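Local coordinates for protein UDP-N-acetylglucosamine 2-epimerase (Methanocaldococcus jannaschii, PDB 4NES) that probably catalyses the reversible epimerisation at C-2 of UDP-N-acetylglucosamine to UDP-N-acetylmannosamine, working as a homodimer, at residues F165-T170 against G354-R359; Y142-T147 against R359-G364; L298-I303 against K340-K345. One frame throughout, in Å; residues are numbered along the deposited sequence.

Interaction 1 (F165-T170 against G354-R359); sequences FVVGNT and GERIVR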
ATOM      1  N   PHE A 165       7.877  -4.726  18.022  1.00  8.22           N
ATOM      2  CA  PHE A 165       8.967  -5.269  18.824  1.00  8.07           C
ATOM      3  C   PHE A 165      10.235  -4.533  18.452  1.00 10.30           C
ATOM      4  O   PHE A 165      10.623  -4.538  17.284  1.00  9.65           O
ATOM      5  CB  PHE A 165       9.135  -6.765  18.528  1.00 10.20           C
ATOM      6  CG  PHE A 165       7.899  -7.569  18.788  1.00 10.09           C
ATOM      7  CD1 PHE A 165       6.907  -7.689  17.819  1.00 10.66           C
ATOM      8  CD2 PHE A 165       7.715  -8.182  20.015  1.00 12.20           C
ATOM      9  CE1 PHE A 165       5.748  -8.429  18.082  1.00 11.27           C
ATOM     10  CE2 PHE A 165       6.570  -8.923  20.278  1.00 16.02           C
ATOM     11  CZ  PHE A 165       5.594  -9.043  19.316  1.00 12.36           C
ATOM     12  N   VAL A 166      10.882  -3.892  19.428  1.00  8.83           N
ATOM     13  CA  VAL A 166      12.155  -3.227  19.173  1.00  7.29           C
ATOM     14  C   VAL A 166      13.253  -4.248  19.396  1.00  7.64           C
ATOM     15  O   VAL A 166      13.540  -4.625  20.536  1.00  9.11           O
ATOM     16  CB  VAL A 166      12.353  -2.019  20.095  1.00  8.29           C
ATOM     17  CG1 VAL A 166      13.689  -1.343  19.790  1.00  9.60           C
ATOM     18  CG2 VAL A 166      11.196  -1.031  19.928  1.00 11.03           C
ATOM     19  N   VAL A 167      13.835  -4.720  18.298  1.00  7.83           N
ATOM     20  CA  VAL A 167      14.741  -5.866  18.339  1.00  8.82           C
ATOM     21  C   VAL A 167      16.170  -5.545  17.916  1.00  7.69           C
ATOM     22  O   VAL A 167      17.036  -6.421  17.951  1.00  9.39           O
ATOM     23  CB  VAL A 167      14.229  -7.038  17.462  1.00  7.19           C
ATOM     24  CG1 VAL A 167      12.887  -7.573  17.964  1.00  8.16           C
ATOM     25  CG2 VAL A 167      14.133  -6.627  15.986  1.00 10.78           C
ATOM     26  N   GLY A 168      16.428  -4.293  17.546  1.00  7.76           N
ATOM     27  CA  GLY A 168      17.700  -3.902  16.964  1.00  8.25           C
ATOM     28  C   GLY A 168      17.665  -4.138  15.469  1.00  7.93           C
ATOM     29  O   GLY A 168      16.678  -4.648  14.939  1.00  9.21           O
ATOM     30  N   ASN A 169      18.736  -3.751  14.782  1.00  7.16           N
ATOM     31  CA  ASN A 169      18.833  -3.990  13.350  1.00  7.23           C
ATOM     32  C   ASN A 169      19.710  -5.198  13.077  1.00  7.30           C
ATOM     33  O   ASN A 169      20.825  -5.283  13.596  1.00  7.57           O
ATOM     34  CB  ASN A 169      19.363  -2.742  12.627  1.00  9.44           C
ATOM     35  CG  ASN A 169      19.097  -2.775  11.131  1.00  9.67           C
ATOM     36  OD1 ASN A 169      19.415  -3.743  10.441  1.00  9.19           O
ATOM     37  ND2 ASN A 169      18.465  -1.719  10.623  1.00 13.16           N
ATOM     38  N   THR A 170      19.207  -6.134  12.265  1.00  7.64           N
ATOM     39  CA  THR A 170      19.987  -7.326  11.897  1.00  8.12           C
ATOM     40  C   THR A 170      21.320  -7.008  11.201  1.00  8.00           C
ATOM     41  O   THR A 170      22.194  -7.883  11.108  1.00  7.39           O
ATOM     42  CB  THR A 170      19.200  -8.291  10.991  1.00  8.71           C
ATOM     43  OG1 THR A 170      18.849  -7.616   9.780  1.00  9.24           O
ATOM     44  CG2 THR A 170      17.932  -8.800  11.678  1.00  9.92           C
ATOM     45  N   GLY A 354      18.498 -11.211  14.755  1.00  8.83           N
ATOM     46  CA  GLY A 354      17.978 -12.330  13.983  1.00  9.02           C
ATOM     47  C   GLY A 354      17.396 -13.408  14.876  1.00  9.12           C
ATOM     48  O   GLY A 354      16.293 -13.891  14.638  1.00 10.04           O
ATOM     49  N   GLU A 355      18.126 -13.775  15.919  1.00  8.99           N
ATOM     50  CA  GLU A 355      17.644 -14.796  16.839  1.00  8.64           C
ATOM     51  C   GLU A 355      16.383 -14.331  17.558  1.00  9.47           C
ATOM     52  O   GLU A 355      15.458 -15.119  17.746  1.00 10.62           O
ATOM     53  CB  GLU A 355      18.749 -15.189  17.822  1.00 13.98           C
ATOM     54  CG  GLU A 355      19.850 -16.064  17.203  1.00 21.11           C
ATOM     55  CD  GLU A 355      19.472 -17.530  17.072  1.00 32.20           C
ATOM     56  OE1 GLU A 355      18.337 -17.905  17.440  1.00 33.92           O
ATOM     57  OE2 GLU A 355      20.327 -18.319  16.613  1.00 33.24           O
ATOM     58  N   ARG A 356      16.337 -13.058  17.943  1.00  8.67           N
ATOM     59  CA  ARG A 356      15.167 -12.538  18.657  1.00  9.85           C
ATOM     60  C   ARG A 356      13.924 -12.545  17.766  1.00  9.31           C
ATOM     61  O   ARG A 356      12.837 -12.921  18.206  1.00 10.17           O
ATOM     62  CB  ARG A 356      15.432 -11.133  19.193  1.00 13.73           C
ATOM     63  CG  ARG A 356      14.203 -10.435  19.766  1.00 20.54           C
ATOM     64  CD  ARG A 356      14.048 -10.624  21.269  1.00 20.70           C
ATOM     65  NE  ARG A 356      13.119  -9.635  21.816  1.00 20.09           N
ATOM     66  CZ  ARG A 356      11.856  -9.875  22.143  1.00 34.49           C
ATOM     67  NH1 ARG A 356      11.359 -11.085  22.006  1.00 43.09           N
ATOM     68  NH2 ARG A 356      11.095  -8.886  22.607  1.00 23.35           N
ATOM     69  N   ILE A 357      14.102 -12.155  16.508  1.00  7.94           N
ATOM     70  CA  ILE A 357      13.014 -12.174  15.529  1.00  7.33           C
ATOM     71  C   ILE A 357      12.445 -13.575  15.353  1.00  9.41           C
ATOM     72  O   ILE A 357      11.226 -13.764  15.393  1.00  8.32           O
ATOM     73  CB  ILE A 357      13.495 -11.619  14.187  1.00  7.27           C
ATOM     74  CG1 ILE A 357      13.652 -10.102  14.299  1.00  9.08           C
ATOM     75  CG2 ILE A 357      12.498 -11.948  13.069  1.00  9.33           C
ATOM     76  CD1 ILE A 357      14.409  -9.472  13.133  1.00 12.40           C
ATOM     77  N   VAL A 358      13.318 -14.567  15.204  1.00  9.47           N
ATOM     78  CA  VAL A 358      12.855 -15.939  15.044  1.00  8.53           C
ATOM     79  C   VAL A 358      12.144 -16.446  16.306  1.00  9.17           C
ATOM     80  O   VAL A 358      11.140 -17.155  16.211  1.00  9.70           O
ATOM     81  CB  VAL A 358      14.012 -16.870  14.605  1.00 10.05           C
ATOM     82  CG1 VAL A 358      13.579 -18.323  14.583  1.00 11.80           C
ATOM     83  CG2 VAL A 358      14.491 -16.479  13.225  1.00 11.38           C
ATOM     84  N   ARG A 359      12.645 -16.085  17.489  1.00  9.32           N
ATOM     85  CA  ARG A 359      11.960 -16.458  18.730  1.00  9.91           C
ATOM     86  C   ARG A 359      10.553 -15.858  18.793  1.00  9.56           C
ATOM     87  O   ARG A 359       9.590 -16.549  19.132  1.00 10.66           O
ATOM     88  CB  ARG A 359      12.776 -16.050  19.965  1.00 10.67           C
ATOM     89  CG  ARG A 359      12.133 -16.486  21.278  1.00 13.48           C
ATOM     90  CD  ARG A 359      12.949 -15.998  22.480  1.00 20.96           C
ATOM     91  NE  ARG A 359      12.222 -16.162  23.741  1.00 28.90           N
ATOM     92  CZ  ARG A 359      12.270 -17.254  24.495  1.00 28.66           C
ATOM     93  NH1 ARG A 359      13.007 -18.290  24.118  1.00 29.88           N
ATOM     94  NH2 ARG A 359      11.580 -17.314  25.628  1.00 27.78           N
TER

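Interaction 2 (Y142-T147 against R359-G364); sequences YLFAPT and RILTYG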
ATOM      1  N   TYR A 142       3.606  -8.288  12.395  1.00  8.18           N
ATOM      2  CA  TYR A 142       4.749  -8.136  13.288  1.00  8.66           C
ATOM      3  C   TYR A 142       5.627  -7.049  12.700  1.00  8.05           C
ATOM      4  O   TYR A 142       6.000  -7.116  11.520  1.00 10.09           O
ATOM      5  CB  TYR A 142       5.565  -9.428  13.378  1.00  9.42           C
ATOM      6  CG  TYR A 142       4.804 -10.630  13.867  1.00 10.74           C
ATOM      7  CD1 TYR A 142       4.052 -11.395  12.988  1.00  9.32           C
ATOM      8  CD2 TYR A 142       4.860 -11.022  15.201  1.00 12.90           C
ATOM      9  CE1 TYR A 142       3.366 -12.503  13.421  1.00 12.01           C
ATOM     10  CE2 TYR A 142       4.166 -12.140  15.642  1.00 16.90           C
ATOM     11  CZ  TYR A 142       3.426 -12.871  14.743  1.00 17.59           C
ATOM     12  OH  TYR A 142       2.730 -13.986  15.158  1.00 25.09           O
ATOM     13  N   LEU A 143       5.979  -6.064  13.522  1.00  8.19           N
ATOM     14  CA  LEU A 143       6.803  -4.946  13.080  1.00  6.70           C
ATOM     15  C   LEU A 143       8.072  -4.966  13.899  1.00  7.89           C
ATOM     16  O   LEU A 143       8.059  -4.643  15.091  1.00  8.68           O
ATOM     17  CB  LEU A 143       6.064  -3.624  13.248  1.00 10.07           C
ATOM     18  CG  LEU A 143       4.895  -3.554  12.263  1.00 12.53           C
ATOM     19  CD1 LEU A 143       3.575  -3.872  12.922  1.00 18.71           C
ATOM     20  CD2 LEU A 143       4.835  -2.215  11.560  1.00 20.96           C
ATOM     21  N   PHE A 144       9.154  -5.400  13.268  1.00  6.06           N
ATOM     22  CA  PHE A 144      10.426  -5.532  13.958  1.00  8.54           C
ATOM     23  C   PHE A 144      11.217  -4.251  13.769  1.00  8.06           C
ATOM     24  O   PHE A 144      11.910  -4.067  12.771  1.00  9.18           O
ATOM     25  CB  PHE A 144      11.171  -6.770  13.453  1.00  8.49           C
ATOM     26  CG  PHE A 144      10.449  -8.046  13.757  1.00  7.84           C
ATOM     27  CD1 PHE A 144      10.278  -8.443  15.074  1.00  8.95           C
ATOM     28  CD2 PHE A 144       9.905  -8.827  12.743  1.00  9.72           C
ATOM     29  CE1 PHE A 144       9.604  -9.613  15.382  1.00 10.50           C
ATOM     30  CE2 PHE A 144       9.236 -10.003  13.042  1.00 11.15           C
ATOM     31  CZ  PHE A 144       9.079 -10.395  14.363  1.00  9.80           C
ATOM     32  N   ALA A 145      11.085  -3.360  14.747  1.00  7.84           N
ATOM     33  CA  ALA A 145      11.683  -2.035  14.700  1.00  9.08           C
ATOM     34  C   ALA A 145      13.118  -2.080  15.210  1.00  8.77           C
ATOM     35  O   ALA A 145      13.430  -2.808  16.157  1.00 10.13           O
ATOM     36  CB  ALA A 145      10.851  -1.059  15.525  1.00  9.92           C
ATOM     37  N   PRO A 146      14.019  -1.323  14.573  1.00  9.23           N
ATOM     38  CA  PRO A 146      15.416  -1.417  15.029  1.00  8.08           C
ATOM     39  C   PRO A 146      15.691  -0.557  16.257  1.00 10.52           C
ATOM     40  O   PRO A 146      16.628  -0.855  17.005  1.00 10.52           O
ATOM     41  CB  PRO A 146      16.210  -0.896  13.829  1.00  9.91           C
ATOM     42  CG  PRO A 146      15.247   0.047  13.151  1.00 11.38           C
ATOM     43  CD  PRO A 146      13.896  -0.602  13.296  1.00  9.52           C
ATOM     44  N   THR A 147      14.890   0.482  16.474  1.00  8.68           N
ATOM     45  CA  THR A 147      15.131   1.438  17.549  1.00  9.91           C
ATOM     46  C   THR A 147      13.822   1.951  18.127  1.00  8.54           C
ATOM     47  O   THR A 147      12.749   1.777  17.540  1.00  8.48           O
ATOM     48  CB  THR A 147      15.866   2.693  17.038  1.00 13.05           C
ATOM     49  OG1 THR A 147      15.035   3.363  16.079  1.00 15.42           O
ATOM     50  CG2 THR A 147      17.196   2.350  16.398  1.00 11.81           C
ATOM     51  N   ARG A 359      12.645 -16.085  17.489  1.00  9.32           N
ATOM     52  CA  ARG A 359      11.960 -16.458  18.730  1.00  9.91           C
ATOM     53  C   ARG A 359      10.553 -15.858  18.793  1.00  9.56           C
ATOM     54  O   ARG A 359       9.590 -16.549  19.132  1.00 10.66           O
ATOM     55  CB  ARG A 359      12.776 -16.050  19.965  1.00 10.67           C
ATOM     56  CG  ARG A 359      12.133 -16.486  21.278  1.00 13.48           C
ATOM     57  CD  ARG A 359      12.949 -15.998  22.480  1.00 20.96           C
ATOM     58  NE  ARG A 359      12.222 -16.162  23.741  1.00 28.90           N
ATOM     59  CZ  ARG A 359      12.270 -17.254  24.495  1.00 28.66           C
ATOM     60  NH1 ARG A 359      13.007 -18.290  24.118  1.00 29.88           N
ATOM     61  NH2 ARG A 359      11.580 -17.314  25.628  1.00 27.78           N
ATOM     62  N   ILE A 360      10.430 -14.580  18.449  1.00  8.65           N
ATOM     63  CA  ILE A 360       9.122 -13.927  18.457  1.00  9.77           C
ATOM     64  C   ILE A 360       8.146 -14.605  17.498  1.00 10.22           C
ATOM     65  O   ILE A 360       6.980 -14.828  17.848  1.00 12.03           O
ATOM     66  CB  ILE A 360       9.231 -12.412  18.160  1.00  7.93           C
ATOM     67  CG1 ILE A 360       9.929 -11.708  19.323  1.00 10.70           C
ATOM     68  CG2 ILE A 360       7.845 -11.787  17.918  1.00 10.12           C
ATOM     69  CD1 ILE A 360      10.452 -10.314  19.006  1.00 10.51           C
ATOM     70  N   LEU A 361       8.616 -14.955  16.304  1.00  9.12           N
ATOM     71  CA  LEU A 361       7.744 -15.591  15.323  1.00 10.98           C
ATOM     72  C   LEU A 361       7.372 -16.992  15.777  1.00 13.07           C
ATOM     73  O   LEU A 361       6.273 -17.458  15.503  1.00 14.00           O
ATOM     74  CB  LEU A 361       8.403 -15.630  13.946  1.00 11.76           C
ATOM     75  CG  LEU A 361       8.636 -14.272  13.292  1.00 11.19           C
ATOM     76  CD1 LEU A 361       9.383 -14.482  11.984  1.00 16.49           C
ATOM     77  CD2 LEU A 361       7.317 -13.540  13.059  1.00 15.53           C
ATOM     78  N   THR A 362       8.279 -17.656  16.490  1.00  9.86           N
ATOM     79  CA  THR A 362       8.003 -18.991  17.006  1.00 11.56           C
ATOM     80  C   THR A 362       6.876 -18.957  18.034  1.00 12.96           C
ATOM     81  O   THR A 362       5.938 -19.760  17.970  1.00 15.80           O
ATOM     82  CB  THR A 362       9.257 -19.613  17.631  1.00 11.72           C
ATOM     83  OG1 THR A 362      10.248 -19.788  16.614  1.00 14.81           O
ATOM     84  CG2 THR A 362       8.945 -20.972  18.252  1.00 13.70           C
ATOM     85  N   TYR A 363       6.955 -18.014  18.972  1.00 14.36           N
ATOM     86  CA  TYR A 363       5.944 -17.921  20.026  1.00 15.76           C
ATOM     87  C   TYR A 363       4.662 -17.249  19.540  1.00 19.41           C
ATOM     88  O   TYR A 363       3.563 -17.630  19.961  1.00 22.27           O
ATOM     89  CB  TYR A 363       6.493 -17.186  21.249  1.00 16.95           C
ATOM     90  CG  TYR A 363       7.397 -18.023  22.134  1.00 18.20           C
ATOM     91  CD1 TYR A 363       8.729 -18.223  21.812  1.00 18.36           C
ATOM     92  CD2 TYR A 363       6.919 -18.588  23.307  1.00 19.27           C
ATOM     93  CE1 TYR A 363       9.565 -18.973  22.627  1.00 17.24           C
ATOM     94  CE2 TYR A 363       7.741 -19.342  24.125  1.00 18.33           C
ATOM     95  CZ  TYR A 363       9.061 -19.534  23.779  1.00 17.61           C
ATOM     96  OH  TYR A 363       9.885 -20.279  24.590  1.00 22.05           O
ATOM     97  N   GLY A 364       4.798 -16.262  18.657  1.00 16.80           N
ATOM     98  CA  GLY A 364       3.655 -15.509  18.166  1.00 18.35           C
ATOM     99  C   GLY A 364       3.265 -14.374  19.095  1.00 20.49           C
ATOM    100  O   GLY A 364       3.785 -14.271  20.211  1.00 28.31           O
TER
HETATM  101  O   HOH W   1       4.342 -16.314  13.828  1.00 37.71           O

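Interaction 3 (L298-I303 against K340-K345); sequences LKVPCI and KKRNWK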
ATOM      1  N   LEU A 298      30.979   0.374  12.481  1.00 10.45           N
ATOM      2  CA  LEU A 298      32.420   0.204  12.329  1.00 11.96           C
ATOM      3  C   LEU A 298      33.231   1.390  12.845  1.00 11.59           C
ATOM      4  O   LEU A 298      34.469   1.357  12.801  1.00 14.08           O
ATOM      5  CB  LEU A 298      32.758  -0.038  10.861  1.00 11.38           C
ATOM      6  CG  LEU A 298      32.192  -1.327  10.287  1.00 13.41           C
ATOM      7  CD1 LEU A 298      32.381  -1.377   8.774  1.00 14.51           C
ATOM      8  CD2 LEU A 298      32.845  -2.533  10.960  1.00 17.12           C
ATOM      9  N   LYS A 299      32.540   2.419  13.340  1.00 10.53           N
ATOM     10  CA  LYS A 299      33.172   3.632  13.880  1.00 11.40           C
ATOM     11  C   LYS A 299      33.988   4.379  12.821  1.00 12.38           C
ATOM     12  O   LYS A 299      35.097   4.861  13.086  1.00 14.55           O
ATOM     13  CB  LYS A 299      34.065   3.323  15.086  1.00 14.37           C
ATOM     14  CG  LYS A 299      33.413   2.486  16.152  1.00 16.88           C
ATOM     15  CD  LYS A 299      32.228   3.172  16.787  1.00 19.59           C
ATOM     16  CE  LYS A 299      31.623   2.254  17.852  1.00 29.53           C
ATOM     17  NZ  LYS A 299      30.359   2.782  18.413  1.00 34.57           N
ATOM     18  N   VAL A 300      33.439   4.455  11.616  1.00  9.95           N
ATOM     19  CA  VAL A 300      34.056   5.205  10.539  1.00 10.96           C
ATOM     20  C   VAL A 300      33.125   6.356  10.224  1.00 10.42           C
ATOM     21  O   VAL A 300      31.950   6.132   9.968  1.00 10.79           O
ATOM     22  CB  VAL A 300      34.247   4.309   9.289  1.00 11.65           C
ATOM     23  CG1 VAL A 300      34.865   5.088   8.149  1.00 13.03           C
ATOM     24  CG2 VAL A 300      35.114   3.092   9.631  1.00 14.87           C
ATOM     25  N   PRO A 301      33.627   7.600  10.266  1.00 10.79           N
ATOM     26  CA  PRO A 301      32.742   8.741  10.014  1.00 10.21           C
ATOM     27  C   PRO A 301      32.050   8.662   8.654  1.00 11.66           C
ATOM     28  O   PRO A 301      32.646   8.237   7.658  1.00 12.33           O
ATOM     29  CB  PRO A 301      33.697   9.944  10.047  1.00 13.13           C
ATOM     30  CG  PRO A 301      34.880   9.472  10.809  1.00 16.15           C
ATOM     31  CD  PRO A 301      35.019   8.017  10.498  1.00 13.27           C
ATOM     32  N   CYS A 302      30.790   9.078   8.625  1.00 10.64           N
ATOM     33  CA  CYS A 302      29.974   8.976   7.430  1.00 11.37           C
ATOM     34  C   CYS A 302      29.467  10.351   7.000  1.00 11.14           C
ATOM     35  O   CYS A 302      29.125  11.197   7.840  1.00 11.13           O
ATOM     36  CB  CYS A 302      28.794   8.035   7.697  1.00 10.77           C
ATOM     37  SG  CYS A 302      27.863   7.568   6.215  1.00 11.60           S
ATOM     38  N   ILE A 303      29.443  10.581   5.692  1.00  9.63           N
ATOM     39  CA  ILE A 303      28.806  11.763   5.127  1.00  9.92           C
ATOM     40  C   ILE A 303      27.749  11.278   4.154  1.00 11.29           C
ATOM     41  O   ILE A 303      28.053  10.544   3.206  1.00 10.92           O
ATOM     42  CB  ILE A 303      29.820  12.669   4.419  1.00  9.84           C
ATOM     43  CG1 ILE A 303      30.763  13.294   5.441  1.00 10.85           C
ATOM     44  CG2 ILE A 303      29.097  13.757   3.620  1.00 13.14           C
ATOM     45  CD1 ILE A 303      31.979  13.944   4.820  1.00 12.05           C
ATOM     46  N   LYS A 340      36.855  14.336  13.530  1.00 31.64           N
ATOM     47  CA  LYS A 340      35.900  13.731  14.448  1.00 29.41           C
ATOM     48  C   LYS A 340      36.507  12.538  15.189  1.00 28.56           C
ATOM     49  O   LYS A 340      37.065  11.635  14.567  1.00 30.72           O
ATOM     50  CB  LYS A 340      34.665  13.293  13.657  1.00 27.82           C
ATOM     51  CG  LYS A 340      33.664  12.454  14.425  1.00 29.19           C
ATOM     52  CD  LYS A 340      32.853  13.299  15.389  1.00 28.57           C
ATOM     53  CE  LYS A 340      31.825  12.445  16.106  1.00 32.67           C
ATOM     54  NZ  LYS A 340      31.162  13.176  17.217  1.00 36.84           N
ATOM     55  N   LYS A 341      36.411  12.538  16.516  1.00 27.51           N
ATOM     56  CA  LYS A 341      36.830  11.379  17.299  1.00 27.23           C
ATOM     57  C   LYS A 341      35.897  10.215  16.994  1.00 22.70           C
ATOM     58  O   LYS A 341      34.674  10.368  17.036  1.00 24.32           O
ATOM     59  CB  LYS A 341      36.784  11.683  18.795  1.00 29.93           C
ATOM     60  CG  LYS A 341      37.761  12.741  19.270  1.00 38.51           C
ATOM     61  CD  LYS A 341      37.502  13.062  20.736  1.00 40.49           C
ATOM     62  CE  LYS A 341      38.776  12.986  21.551  1.00 42.90           C
ATOM     63  NZ  LYS A 341      39.501  11.715  21.283  1.00 44.14           N
ATOM     64  N   ARG A 342      36.466   9.049  16.705  1.00 21.55           N
ATOM     65  CA  ARG A 342      35.658   7.907  16.290  1.00 20.96           C
ATOM     66  C   ARG A 342      35.104   7.155  17.483  1.00 19.91           C
ATOM     67  O   ARG A 342      35.244   5.937  17.607  1.00 31.23           O
ATOM     68  CB  ARG A 342      36.452   7.016  15.342  1.00 25.34           C
ATOM     69  CG  ARG A 342      36.948   7.843  14.181  1.00 27.40           C
ATOM     70  CD  ARG A 342      37.755   7.093  13.158  1.00 32.80           C
ATOM     71  NE  ARG A 342      38.188   8.035  12.132  1.00 38.30           N
ATOM     72  CZ  ARG A 342      38.438   7.714  10.869  1.00 35.73           C
ATOM     73  NH1 ARG A 342      38.296   6.462  10.461  1.00 33.67           N
ATOM     74  NH2 ARG A 342      38.818   8.655  10.013  1.00 36.56           N
ATOM     75  N   ASN A 343      34.484   7.918  18.373  1.00 22.81           N
ATOM     76  CA  ASN A 343      33.719   7.357  19.460  1.00 26.66           C
ATOM     77  C   ASN A 343      32.298   7.891  19.385  1.00 28.44           C
ATOM     78  O   ASN A 343      32.069   9.088  19.199  1.00 30.06           O
ATOM     79  CB  ASN A 343      34.390   7.610  20.824  1.00 31.36           C
ATOM     80  CG  ASN A 343      34.029   8.956  21.435  1.00 38.51           C
ATOM     81  OD1 ASN A 343      33.938   9.970  20.746  1.00 49.22           O
ATOM     82  ND2 ASN A 343      33.836   8.967  22.749  1.00 43.49           N
ATOM     83  N   TRP A 344      31.351   6.968  19.450  1.00 14.30           N
ATOM     84  CA  TRP A 344      29.944   7.288  19.564  1.00 13.90           C
ATOM     85  C   TRP A 344      29.220   6.028  19.981  1.00 15.82           C
ATOM     86  O   TRP A 344      29.759   4.933  19.866  1.00 14.76           O
ATOM     87  CB  TRP A 344      29.369   7.843  18.250  1.00 14.82           C
ATOM     88  CG  TRP A 344      29.725   7.078  17.004  1.00 10.02           C
ATOM     89  CD1 TRP A 344      29.203   5.881  16.586  1.00 12.37           C
ATOM     90  CD2 TRP A 344      30.639   7.500  15.983  1.00  9.75           C
ATOM     91  NE1 TRP A 344      29.755   5.530  15.374  1.00 13.94           N
ATOM     92  CE2 TRP A 344      30.650   6.498  14.991  1.00 11.21           C
ATOM     93  CE3 TRP A 344      31.468   8.620  15.822  1.00 13.30           C
ATOM     94  CZ2 TRP A 344      31.444   6.593  13.841  1.00 12.46           C
ATOM     95  CZ3 TRP A 344      32.263   8.709  14.685  1.00 14.70           C
ATOM     96  CH2 TRP A 344      32.246   7.695  13.713  1.00 13.36           C
ATOM     97  N   LYS A 345      28.005   6.200  20.481  1.00 16.47           N
ATOM     98  CA  LYS A 345      27.148   5.086  20.861  1.00 20.57           C
ATOM     99  C   LYS A 345      26.679   4.309  19.634  1.00 25.19           C
ATOM    100  O   LYS A 345      26.552   4.892  18.566  1.00 20.91           O
ATOM    101  CB  LYS A 345      25.956   5.640  21.642  1.00 28.48           C
ATOM    102  CG  LYS A 345      24.605   5.018  21.339  1.00 36.84           C
ATOM    103  CD  LYS A 345      23.649   5.316  22.485  1.00 42.36           C
ATOM    104  CE  LYS A 345      22.230   4.885  22.182  1.00 35.74           C
ATOM    105  NZ  LYS A 345      21.599   5.838  21.251  1.00 25.47           N
TER
HETATM  106  O   HOH W   2      32.759   4.137  20.295  1.00 24.50           O

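Interaction 1 (F165-T170 against G354-R359)
G354, in the first turn of helix 353-363, meets the methyl group of T170: CG2 sits 3.9 Å from G354 N. That N-H donates to the carboxylate of D173, while the hydroxyl OG1 of T170 is bonded to the carbonyl of K15.

Two residues on, R356 lays its aliphatic part against V167, with R356 CG 3.6 Å from V167 CG1. Its CG is anti to the backbone N (chi1 171°), and the chain bends at chi2. At the far end of the side chain, R356 NH2 lies at the edge of the F165 ring, near its plane, 4.3 Å from F165 CD2.

I357 comes next and is buried. Its CG1 is 3.9 Å from V167 CG2, the two side chains crossing at about a right angle, and its CD1 reaches both that methyl and T170 CG2. V167 therefore fits between R356 and I357, one methyl for each.

This is the last helix of a GT-B protein, packed against the chain that leaves edge strand 164-166. What joins the two segments is mainly apolar packing, centred on V167, so the hold rests on shape and burial, with T170 OG1 and G354 N bonded to K15 and D173.

Interaction 2 (Y142-T147 against R359-G364)
L361 presses its CD2 methyl onto the Y142 ring, over its centre, 3.9 Å from the centroid and only 10° off the ring normal, a clean CH-pi contact. L361 CG lies anti to the carbonyl carbon (chi1 -66°). CD2 also touches the edge of the F144 ring, 3.8 Å from CZ, wedged between one aromatic face and one aromatic rim. I360 CG2 lies in the plane of the F144 ring, 3.8 Å from CE1, and approaches the Y142 ring obliquely, 4.1 Å from Y142 CD2.

Strand 142-145 belongs to the parallel sheet of the Rossmann-like N-terminal half of the GT-B fold, covered here by the C-terminal end of helix 353-363. The strand and the helical piece 359-363 run nearly antiparallel (163°), their axes 10.9 Å apart at closest approach. A114, on neighbouring strand 112-116, is touched by the side chains of Y142, F144 and L361.

An alanine in place of Y142 would probably leave L361 CD2 without its aromatic face and open a gap beside I360.

Toward solvent the contact thins out: Y142 OH lies 3.5 Å from CA of exposed G364, and a water bridges the segments, 3.1 Å from Y142 OH and donating to L361 O at 2.8 Å.

Interaction 3 (L298-I303 against K340-K345)
K299 and W344 carry the first half of this contact, at a Schellman motif that ends helix 289-298. K299 takes positive phi (62°) there, and the chain then runs through V300 and P301 into strand 302-304, completing the beta-alpha-beta unit that starts with neighbouring strand 283-286 of the six-strand sheet.

In the lysine side chain the bend at chi2 (-63°) brings CD over the indole. CD sits above the five-membered ring of W344, 4.1 Å from its centroid and offset toward the rim, in a CH-pi contact. The end of the chain carries on past the ring, and NZ donates to W344 O at 2.7 Å, tilted 29° from the carbonyl plane. One residue thus grips W344 twice, on its ring and on its backbone. A water near the ammonium group accepts from W344 N and, more weakly, from NZ. The indole is fixed in rotation as well, since its NE1 donates to C296 O in the last turn of the helix. The carbonyl oxygen of K299 lies 3.4 Å from R342 CB.

The indole's six-membered end abuts the main chain just after the helix, with K299 CA 3.4 Å from W344 CZ2. V300 CB points away from the other segment, and its side chain touches I284. P301 N lies in the ring plane at the edge, 3.7 Å from W344 CH2.

P301 then supplies the second half. R342, at the centre of an inverse gamma turn, sends an extended chain from CG to NE across the proline at about a right angle. Its NH2 has a weak hydrogen bond to E282 O. The proline CD sits over the centre of the guanidinium, 3.5 Å from R342 CZ.

Overall arrangement
Interactions 1 and 2 are two parts of one interface, their centres 6 Å apart. Both use helix 353-363 and reach neighbouring strands 164-166 and 142-145 of one sheet. Probable backbone hydrogen bonds, F165 O to A145 N (2.8 Å) and V167 N to A145 O (2.9 Å), tie them together, and F165 CD2 packs on I360 CD1 at 3.6 Å. Interaction 3 stands apart in the other half of the GT-B fold, its centre 25 Å from that of interaction 1 and 29 Å from that of interaction 2. The chain passes from 340-345 on to helix 353-363. All three lie away from the annotated sites, though the side chains of T170 and V300 are about 10 Å and 12 Å from a bound UDP.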